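Local coordinates for protein 4-alpha-glucanotransferase (Corynebacterium glutamicum, PDB 5B68) that belongs to the amylomaltases, also called disproportionating enzymes, and joins a TIM-type barrel to an N-terminal beta-sandwich domain, at residues A[15-20]-A[479-484]; A[215-220]-A[382-387]; A[446-451]-A[498-503]. All coordinates share one frame; numbering follows the deposited sequence.

How the contacts relate
Contact 2 lies deepest, its centre about 10 Å from that of the chain, and pairs two parallel strands of the barrel sheet. Contact 3 belongs to the helical layer round that same sheet and is partly buried; it touches contact 2 where Leu387 packs on Leu446, Leu447 and Val450. Contact 1 is remote, its nearest atoms about 15 Å or more from the others, and joins the N-terminal region to the edge strand of a separate antiparallel sheet, although helix 487-500 of contact 3 follows strand 481-484 in the chain. Backbone hydrogen bonds organise contacts 1 and 2, whereas contact 3 is held across by apolar packing, with a sulfate beside it.

Contact 1: A[15-20]-A[479-484]; sequences GVATSY and TGTYIR
Tyr20 meets three residues of 479-484 along its length, from CB to the phenol oxygen. Its CB lies 3.8 Å from Tyr482 CD2, in the plane of that ring and at its edge. CG is placed between the backbone N and the carbonyl carbon (chi1 61°), and the ring beyond it receives the edge of Tyr482 on its face: an offset edge-to-face pair with planes at 82° and centroids 5.8 Å apart. Farther out, CE2 comes to 3.3 Å from Gly480 O. At the tip, OH donates to a water, which in turn donates to Gly480 O, so this carbonyl is approached both by the ring and by the water. Phe469 packs edge-to-face with both tyrosines.

Beside the rings, Thr481 OG1, anti to its backbone N, donates to Ala17 O over 2.7 Å, approaching from above the carbonyl plane. The loop residues 15-17 then run antiparallel to strand 481-484 through a single bridge of Val16 with Ile483. Ala17 N gives an almost straight bond to Tyr482 O (2.9 Å), and Arg484 N bonds to Gly15 O (2.9 Å). Gly15, with its positive phi, ends helix 5-13 in a Schellman motif. Val16 CG1 touches Thr481 CG2 at 3.8 Å, next to helix 32-41.

Directional backbone bonds thus set the alignment of residues 15-17 with strand 481-484, the outer strand of a four-stranded sheet, while Tyr20 of strand 19-21 adds dispersive packing through its ring and leaves its hydroxyl to reach Gly480 O through a water.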
loop_
_atom_site.group_PDB
_atom_site.type_symbol
_atom_site.label_atom_id
_atom_site.label_comp_id
_atom_site.label_asym_id
_atom_site.label_seq_id
_atom_site.Cartn_x
_atom_site.Cartn_y
_atom_site.Cartn_z
ATOM N N GLY A 15 16.058 9.711 15.627
ATOM C CA GLY A 15 16.152 8.993 14.391
ATOM C C GLY A 15 16.069 9.845 13.137
ATOM O O GLY A 15 15.625 9.350 12.083
ATOM N N VAL A 16 16.594 11.066 13.198
ATOM C CA VAL A 16 16.532 11.962 12.086
ATOM C C VAL A 16 17.907 11.939 11.485
ATOM O O VAL A 16 18.898 12.197 12.187
ATOM C CB VAL A 16 16.152 13.370 12.504
ATOM C CG1 VAL A 16 16.114 14.299 11.275
ATOM C CG2 VAL A 16 14.806 13.364 13.230
ATOM N N ALA A 17 17.984 11.574 10.217
ATOM C CA ALA A 17 19.320 11.469 9.545
ATOM C C ALA A 17 19.926 12.852 9.370
ATOM O O ALA A 17 19.259 13.833 8.946
ATOM C CB ALA A 17 19.189 10.804 8.176
ATOM N N THR A 18 21.229 12.923 9.628
ATOM C CA THR A 18 21.979 14.214 9.444
ATOM C C THR A 18 22.731 14.311 8.112
ATOM O O THR A 18 23.317 15.357 7.778
ATOM C CB THR A 18 22.984 14.413 10.566
ATOM O OG1 THR A 18 23.957 13.365 10.548
ATOM C CG2 THR A 18 22.267 14.426 11.944
ATOM N N SER A 19 22.790 13.191 7.399
ATOM C CA SER A 19 23.249 13.210 6.006
ATOM C C SER A 19 22.685 12.002 5.285
ATOM O O SER A 19 22.219 11.082 5.924
ATOM C CB SER A 19 24.783 13.110 5.971
ATOM O OG SER A 19 25.209 11.945 6.661
ATOM N N TYR A 20 22.788 11.982 3.965
ATOM C CA TYR A 20 22.311 10.814 3.183
ATOM C C TYR A 20 22.961 10.806 1.795
ATOM O O TYR A 20 23.632 11.788 1.404
ATOM C CB TYR A 20 20.766 10.818 3.111
ATOM C CG TYR A 20 20.184 12.009 2.461
ATOM C CD1 TYR A 20 19.950 12.029 1.104
ATOM C CD2 TYR A 20 19.839 13.145 3.205
ATOM C CE1 TYR A 20 19.432 13.159 0.481
ATOM C CE2 TYR A 20 19.305 14.249 2.595
ATOM C CZ TYR A 20 19.121 14.263 1.248
ATOM O OH TYR A 20 18.625 15.372 0.662
ATOM N N THR A 479 15.363 19.804 0.387
ATOM C CA THR A 479 15.475 20.159 1.781
ATOM C C THR A 479 15.139 19.035 2.759
ATOM O O THR A 479 15.182 19.271 3.952
ATOM C CB THR A 479 14.654 21.400 2.145
ATOM O OG1 THR A 479 13.237 21.145 2.139
ATOM C CG2 THR A 479 14.991 22.533 1.129
ATOM N N GLY A 480 14.862 17.837 2.263
ATOM C CA GLY A 480 14.446 16.764 3.150
ATOM C C GLY A 480 15.574 15.947 3.727
ATOM O O GLY A 480 16.796 16.198 3.530
ATOM N N THR A 481 15.135 14.967 4.515
ATOM C CA THR A 481 16.012 14.000 5.102
ATOM C C THR A 481 15.221 12.730 5.451
ATOM O O THR A 481 14.019 12.705 5.210
ATOM C CB THR A 481 16.727 14.558 6.328
ATOM O OG1 THR A 481 17.745 13.647 6.687
ATOM C CG2 THR A 481 15.817 14.831 7.507
ATOM N N TYR A 482 15.905 11.725 5.972
ATOM C CA TYR A 482 15.301 10.470 6.342
ATOM C C TYR A 482 14.924 10.470 7.808
ATOM O O TYR A 482 15.652 10.968 8.625
ATOM C CB TYR A 482 16.261 9.315 6.072
ATOM C CG TYR A 482 16.298 8.942 4.626
ATOM C CD1 TYR A 482 15.279 8.206 4.075
ATOM C CD2 TYR A 482 17.308 9.388 3.793
ATOM C CE1 TYR A 482 15.273 7.887 2.752
ATOM C CE2 TYR A 482 17.311 9.072 2.458
ATOM C CZ TYR A 482 16.286 8.319 1.948
ATOM O OH TYR A 482 16.257 7.983 0.634
ATOM N N ILE A 483 13.763 9.925 8.105
ATOM C CA ILE A 483 13.413 9.558 9.488
ATOM C C ILE A 483 13.309 8.067 9.558
ATOM O O ILE A 483 12.725 7.438 8.683
ATOM C CB ILE A 483 12.124 10.216 10.002
ATOM C CG1 ILE A 483 10.936 9.943 9.099
ATOM C CG2 ILE A 483 12.334 11.710 10.134
ATOM C CD1 ILE A 483 9.649 10.542 9.705
ATOM N N ARG A 484 13.902 7.506 10.597
ATOM C CA ARG A 484 13.955 6.059 10.859
ATOM C C ARG A 484 12.722 5.538 11.604
ATOM O O ARG A 484 12.228 6.215 12.509
ATOM C CB ARG A 484 15.249 5.799 11.672
ATOM C CG ARG A 484 15.467 4.414 12.245
ATOM C CD ARG A 484 16.931 4.051 12.548
ATOM N NE ARG A 484 17.765 4.999 13.303
ATOM C CZ ARG A 484 17.558 5.356 14.559
ATOM N NH1 ARG A 484 16.504 4.902 15.204
ATOM N NH2 ARG A 484 18.407 6.172 15.152
HETATM O O HOH W 1 18.366 17.893 2.404
#

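Contact 2: A[215-220]-A[382-387]; sequences FLLINP and GIMADL
Met384 reaches across to Phe215 and Leu217, and the three occupy one face of a parallel strand pair. The methionine chain extends as far as SD and then bends at chi3 (-62°), which carries CE over one face of the Phe215 ring. CE stands 4.2 Å from the centroid of that ring, 19° off the normal and shifted toward the rim, a CH-pi contact, while SD lies obliquely to the same ring in a Met-aromatic contact. Nearer the backbone, Met384 CG packs on Leu217 CD1 at 3.6 Å. Ile383 and Leu216 point to the other face: Ile383 CD1 meets Leu216 CD2 at 4.2 Å, and Ile383 CG2 meets Ile218 CD1 at 4.0 Å. All three of these side chains touch Leu201 of helix 198-209, which marks theirs as the helix-covered face of the barrel and the Met384 face as the inner one.

Between the faces, the backbones are joined by Leu216 N to Gly382 O, Met384 N to Leu216 O, and the longer Ile218 N to Met384 O (3.2 Å). After Ile218 the direct backbone bonds give way to waters, although Pro220 CA still comes close to Asp386 O. One water donates to both Ile218 O and Asp386 OD2 (2.7 Å to OD2); another bridges Asn219 O and Asp386 N. Pro220 lies side by side with Asp386, its CD 3.7 Å from Asp386 OD2.

Chemically, these neighbouring TIM-barrel strands pass from a side held by CH-pi and dispersion contacts round Met384 to a buried carboxylate, Asp386, toward the C-terminal end of strand 382-387, its OD2 satisfied by a water and Tyr235 OH.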
loop_
_atom_site.group_PDB
_atom_site.type_symbol
_atom_site.label_atom_id
_atom_site.label_comp_id
_atom_site.label_asym_id
_atom_site.label_seq_id
_atom_site.Cartn_x
_atom_site.Cartn_y
_atom_site.Cartn_z
ATOM N N PHE A 215 -3.748 -15.722 -8.797
ATOM C CA PHE A 215 -4.118 -14.502 -8.124
ATOM C C PHE A 215 -4.536 -13.437 -9.112
ATOM O O PHE A 215 -4.188 -13.504 -10.260
ATOM C CB PHE A 215 -2.985 -14.004 -7.238
ATOM C CG PHE A 215 -1.754 -13.625 -7.977
ATOM C CD1 PHE A 215 -1.599 -12.355 -8.450
ATOM C CD2 PHE A 215 -0.742 -14.524 -8.170
ATOM C CE1 PHE A 215 -0.473 -11.992 -9.127
ATOM C CE2 PHE A 215 0.392 -14.165 -8.845
ATOM C CZ PHE A 215 0.530 -12.903 -9.319
ATOM N N LEU A 216 -5.294 -12.469 -8.625
ATOM C CA LEU A 216 -5.604 -11.274 -9.365
ATOM C C LEU A 216 -5.162 -10.063 -8.518
ATOM O O LEU A 216 -5.775 -9.729 -7.515
ATOM C CB LEU A 216 -7.094 -11.184 -9.671
ATOM C CG LEU A 216 -7.512 -9.959 -10.439
ATOM C CD1 LEU A 216 -6.959 -9.976 -11.859
ATOM C CD2 LEU A 216 -9.015 -9.886 -10.430
ATOM N N LEU A 217 -4.047 -9.480 -8.929
ATOM C CA LEU A 217 -3.481 -8.282 -8.262
ATOM C C LEU A 217 -4.197 -7.110 -8.808
ATOM O O LEU A 217 -4.289 -6.929 -10.037
ATOM C CB LEU A 217 -1.964 -8.184 -8.512
ATOM C CG LEU A 217 -1.193 -6.936 -8.174
ATOM C CD1 LEU A 217 -1.282 -6.653 -6.668
ATOM C CD2 LEU A 217 0.272 -7.039 -8.489
ATOM N N ILE A 218 -4.645 -6.248 -7.913
ATOM C CA ILE A 218 -5.334 -5.046 -8.255
ATOM C C ILE A 218 -4.709 -3.774 -7.655
ATOM O O ILE A 218 -3.757 -3.799 -6.871
ATOM C CB ILE A 218 -6.845 -5.133 -7.948
ATOM C CG1 ILE A 218 -7.070 -5.312 -6.428
ATOM C CG2 ILE A 218 -7.472 -6.276 -8.740
ATOM C CD1 ILE A 218 -8.494 -5.196 -5.994
ATOM N N ASN A 219 -5.200 -2.648 -8.130
ATOM C CA ASN A 219 -4.867 -1.358 -7.537
ATOM C C ASN A 219 -5.384 -1.249 -6.126
ATOM O O ASN A 219 -6.304 -1.955 -5.754
ATOM C CB ASN A 219 -5.475 -0.209 -8.356
ATOM C CG ASN A 219 -6.980 -0.376 -8.545
ATOM O OD1 ASN A 219 -7.837 0.242 -7.832
ATOM N ND2 ASN A 219 -7.340 -1.220 -9.435
ATOM N N PRO A 220 -4.813 -0.275 -5.349
ATOM C CA PRO A 220 -5.363 0.010 -4.043
ATOM C C PRO A 220 -6.838 0.373 -4.182
ATOM O O PRO A 220 -7.260 1.034 -5.161
ATOM C CB PRO A 220 -4.536 1.248 -3.576
ATOM C CG PRO A 220 -3.245 1.210 -4.359
ATOM C CD PRO A 220 -3.657 0.582 -5.660
ATOM N N GLY A 382 -6.070 -15.916 -4.793
ATOM C CA GLY A 382 -7.209 -15.031 -4.909
ATOM C C GLY A 382 -6.848 -13.588 -5.196
ATOM O O GLY A 382 -5.911 -13.309 -5.889
ATOM N N ILE A 383 -7.662 -12.674 -4.709
ATOM C CA ILE A 383 -7.366 -11.277 -4.865
ATOM C C ILE A 383 -6.098 -10.959 -4.096
ATOM O O ILE A 383 -5.954 -11.361 -2.962
ATOM C CB ILE A 383 -8.503 -10.400 -4.323
ATOM C CG1 ILE A 383 -9.842 -10.815 -4.941
ATOM C CG2 ILE A 383 -8.201 -8.936 -4.577
ATOM C CD1 ILE A 383 -9.792 -10.980 -6.429
ATOM N N MET A 384 -5.215 -10.207 -4.726
ATOM C CA MET A 384 -4.067 -9.662 -4.046
ATOM C C MET A 384 -4.256 -8.149 -4.034
ATOM O O MET A 384 -4.319 -7.503 -5.035
ATOM C CB MET A 384 -2.778 -10.113 -4.742
ATOM C CG MET A 384 -1.506 -9.431 -4.312
ATOM S SD MET A 384 -0.098 -10.009 -5.280
ATOM C CE MET A 384 -0.164 -11.727 -4.794
ATOM N N ALA A 385 -4.373 -7.615 -2.838
ATOM C CA ALA A 385 -4.559 -6.212 -2.623
ATOM C C ALA A 385 -3.232 -5.437 -2.699
ATOM O O ALA A 385 -2.122 -6.015 -2.611
ATOM C CB ALA A 385 -5.259 -6.050 -1.254
ATOM N N ASP A 386 -3.328 -4.142 -2.941
ATOM C CA ASP A 386 -2.169 -3.240 -3.002
ATOM C C ASP A 386 -2.366 -2.158 -1.930
ATOM O O ASP A 386 -3.430 -1.576 -1.869
ATOM C CB ASP A 386 -2.076 -2.602 -4.397
ATOM C CG ASP A 386 -0.786 -1.821 -4.661
ATOM O OD1 ASP A 386 -0.010 -1.440 -3.772
ATOM O OD2 ASP A 386 -0.582 -1.466 -5.803
ATOM N N LEU A 387 -1.319 -1.883 -1.153
ATOM C CA LEU A 387 -1.352 -0.888 -0.030
ATOM C C LEU A 387 -0.589 0.314 -0.468
ATOM O O LEU A 387 0.623 0.248 -0.680
ATOM C CB LEU A 387 -0.721 -1.499 1.198
ATOM C CG LEU A 387 -0.593 -0.639 2.484
ATOM C CD1 LEU A 387 -1.957 -0.115 2.938
ATOM C CD2 LEU A 387 0.116 -1.476 3.532
HETATM O O HOH W 2 -1.234 -3.068 -7.815
HETATM O O HOH W 3 -6.302 -3.521 -3.374
#

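Contact 3: A[446-451]-A[498-503]. With SO4 (sulfate ion), chain F.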
loop_
_atom_site.group_PDB
_atom_site.type_symbol
_atom_site.label_atom_id
_atom_site.label_comp_id
_atom_site.label_asym_id
_atom_site.label_seq_id
_atom_site.Cartn_x
_atom_site.Cartn_y
_atom_site.Cartn_z
ATOM N N LEU A 446 -5.331 -1.111 9.750
ATOM C CA LEU A 446 -5.374 -0.929 8.298
ATOM C C LEU A 446 -4.958 -2.248 7.591
ATOM O O LEU A 446 -5.645 -2.707 6.651
ATOM C CB LEU A 446 -4.625 0.274 7.848
ATOM C CG LEU A 446 -3.116 0.213 7.723
ATOM C CD1 LEU A 446 -2.620 -0.363 6.396
ATOM C CD2 LEU A 446 -2.579 1.570 7.944
ATOM N N LEU A 447 -3.920 -2.910 8.116
ATOM C CA LEU A 447 -3.503 -4.155 7.541
ATOM C C LEU A 447 -4.563 -5.236 7.622
ATOM O O LEU A 447 -4.785 -6.036 6.655
ATOM C CB LEU A 447 -2.183 -4.661 8.161
ATOM C CG LEU A 447 -0.917 -3.894 7.874
ATOM C CD1 LEU A 447 0.248 -4.281 8.797
ATOM C CD2 LEU A 447 -0.543 -4.119 6.405
ATOM N N ARG A 448 -5.163 -5.382 8.800
ATOM C CA ARG A 448 -6.131 -6.403 8.938
ATOM C C ARG A 448 -7.334 -6.212 7.942
ATOM O O ARG A 448 -7.848 -7.171 7.412
ATOM C CB ARG A 448 -6.652 -6.422 10.373
ATOM C CG ARG A 448 -7.613 -7.512 10.618
ATOM C CD ARG A 448 -7.700 -7.844 12.060
ATOM N NE ARG A 448 -6.432 -8.283 12.624
ATOM C CZ ARG A 448 -6.298 -8.706 13.866
ATOM N NH1 ARG A 448 -7.364 -8.744 14.665
ATOM N NH2 ARG A 448 -5.110 -9.083 14.344
ATOM N N THR A 449 -7.757 -4.984 7.716
ATOM C CA THR A 449 -8.819 -4.707 6.750
ATOM C C THR A 449 -8.366 -4.997 5.289
ATOM O O THR A 449 -9.073 -5.688 4.543
ATOM C CB THR A 449 -9.342 -3.311 6.909
ATOM O OG1 THR A 449 -9.913 -3.196 8.231
ATOM C CG2 THR A 449 -10.404 -3.025 5.868
ATOM N N VAL A 450 -7.164 -4.584 4.951
ATOM C CA VAL A 450 -6.594 -4.811 3.619
ATOM C C VAL A 450 -6.513 -6.294 3.320
ATOM O O VAL A 450 -6.851 -6.730 2.226
ATOM C CB VAL A 450 -5.235 -4.082 3.368
ATOM C CG1 VAL A 450 -4.664 -4.434 2.017
ATOM C CG2 VAL A 450 -5.379 -2.599 3.464
ATOM N N LEU A 451 -6.110 -7.078 4.305
ATOM C CA LEU A 451 -5.944 -8.508 4.138
ATOM C C LEU A 451 -7.186 -9.360 4.361
ATOM O O LEU A 451 -7.151 -10.538 4.130
ATOM C CB LEU A 451 -4.836 -9.006 5.062
ATOM C CG LEU A 451 -3.437 -8.634 4.589
ATOM C CD1 LEU A 451 -2.497 -8.467 5.755
ATOM C CD2 LEU A 451 -2.914 -9.664 3.608
ATOM N N ALA A 498 -0.323 -10.696 7.808
ATOM C CA ALA A 498 -0.314 -11.594 6.675
ATOM C C ALA A 498 -0.329 -13.075 7.037
ATOM O O ALA A 498 -1.082 -13.858 6.436
ATOM C CB ALA A 498 0.841 -11.243 5.697
ATOM N N GLU A 499 0.448 -13.481 8.034
ATOM C CA GLU A 499 0.461 -14.856 8.451
ATOM C C GLU A 499 -0.906 -15.254 8.985
ATOM O O GLU A 499 -1.404 -16.302 8.578
ATOM C CB GLU A 499 1.568 -15.132 9.443
ATOM C CG GLU A 499 1.690 -16.591 9.836
ATOM C CD GLU A 499 2.241 -17.508 8.744
ATOM O OE1 GLU A 499 2.544 -17.039 7.662
ATOM O OE2 GLU A 499 2.352 -18.714 8.964
ATOM N N LEU A 500 -1.572 -14.393 9.754
ATOM C CA LEU A 500 -2.924 -14.715 10.328
ATOM C C LEU A 500 -3.983 -14.837 9.191
ATOM O O LEU A 500 -4.952 -15.627 9.287
ATOM C CB LEU A 500 -3.360 -13.636 11.300
ATOM C CG LEU A 500 -2.567 -13.414 12.590
ATOM C CD1 LEU A 500 -3.048 -12.233 13.406
ATOM C CD2 LEU A 500 -2.565 -14.711 13.405
ATOM N N ALA A 501 -3.763 -14.087 8.117
ATOM C CA ALA A 501 -4.624 -14.089 6.959
ATOM C C ALA A 501 -4.226 -15.170 5.940
ATOM O O ALA A 501 -4.921 -15.260 4.951
ATOM C CB ALA A 501 -4.587 -12.719 6.276
ATOM N N GLY A 502 -3.168 -15.972 6.176
ATOM C CA GLY A 502 -2.680 -17.019 5.227
ATOM C C GLY A 502 -2.193 -16.432 3.907
ATOM O O GLY A 502 -2.350 -17.021 2.831
ATOM N N ALA A 503 -1.660 -15.228 4.008
ATOM C CA ALA A 503 -1.320 -14.408 2.843
ATOM C C ALA A 503 0.112 -14.380 2.366
ATOM O O ALA A 503 1.054 -14.572 3.104
ATOM C CB ALA A 503 -1.822 -12.947 3.090
HETATM S S SO4 F . -11.195 -10.150 13.658
HETATM O O1 SO4 F . -12.134 -10.035 14.805
HETATM O O2 SO4 F . -10.134 -11.123 13.955
HETATM O O3 SO4 F . -10.628 -8.775 13.425
HETATM O O4 SO4 F . -11.927 -10.734 12.541
#
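The C-terminal ends of two helices of the barrel's outer layer meet here, with Leu451 of helix 441-452 set against Ala498, Ala501 and Ala503 at the close of helix 487-500. That second helix ends in a Schellman motif: Ala503 N bonds back to Ala498 O (2.8 Å) and Gly502 N to Glu499 O (3.0 Å), with Gly502 at positive phi. Ala501 faces Leu451 from just before the Gly502 turn, and the reversal brings Ala503 CB round to it as well.

CB and the two methyls of the leucine each have a partner. CB lies 3.9 Å from Ala501 CB. CG is anti to the carbonyl carbon (chi1 -74°), and of the two methyls that branch from it, CD1 rests on the backbone of Ala498, 3.7 Å from its N, while CD2 meets Ala503 CB at 3.5 Å, a tight fit for two carbons.

Arg448, one helical turn earlier, supplies the polar, partly exposed margin. Its NH2 lies 3.9 Å from Leu500 CD1, a methyl lying obliquely to the guanidinium. NH2 also forms a salt bridge with Glu497. NH1 gives a weak hydrogen bond to O3 of the sulfate ion (3.5 Å), which approaches near the guanidinium plane at its edge. Arg452 NH2 bonds to the same sulfate, an ion probably taken from the crystallisation liquor.

Toward the interior, Leu451 also reaches Ile457 of strand 456-459, Val450 packs on Ala385 of strand 382-387, and Leu447 packs on Ile493 and Leu494 of helix 487-500. Helix 441-452 therefore lies over strands 382-387 and 456-459 with helix 487-500 as its neighbour.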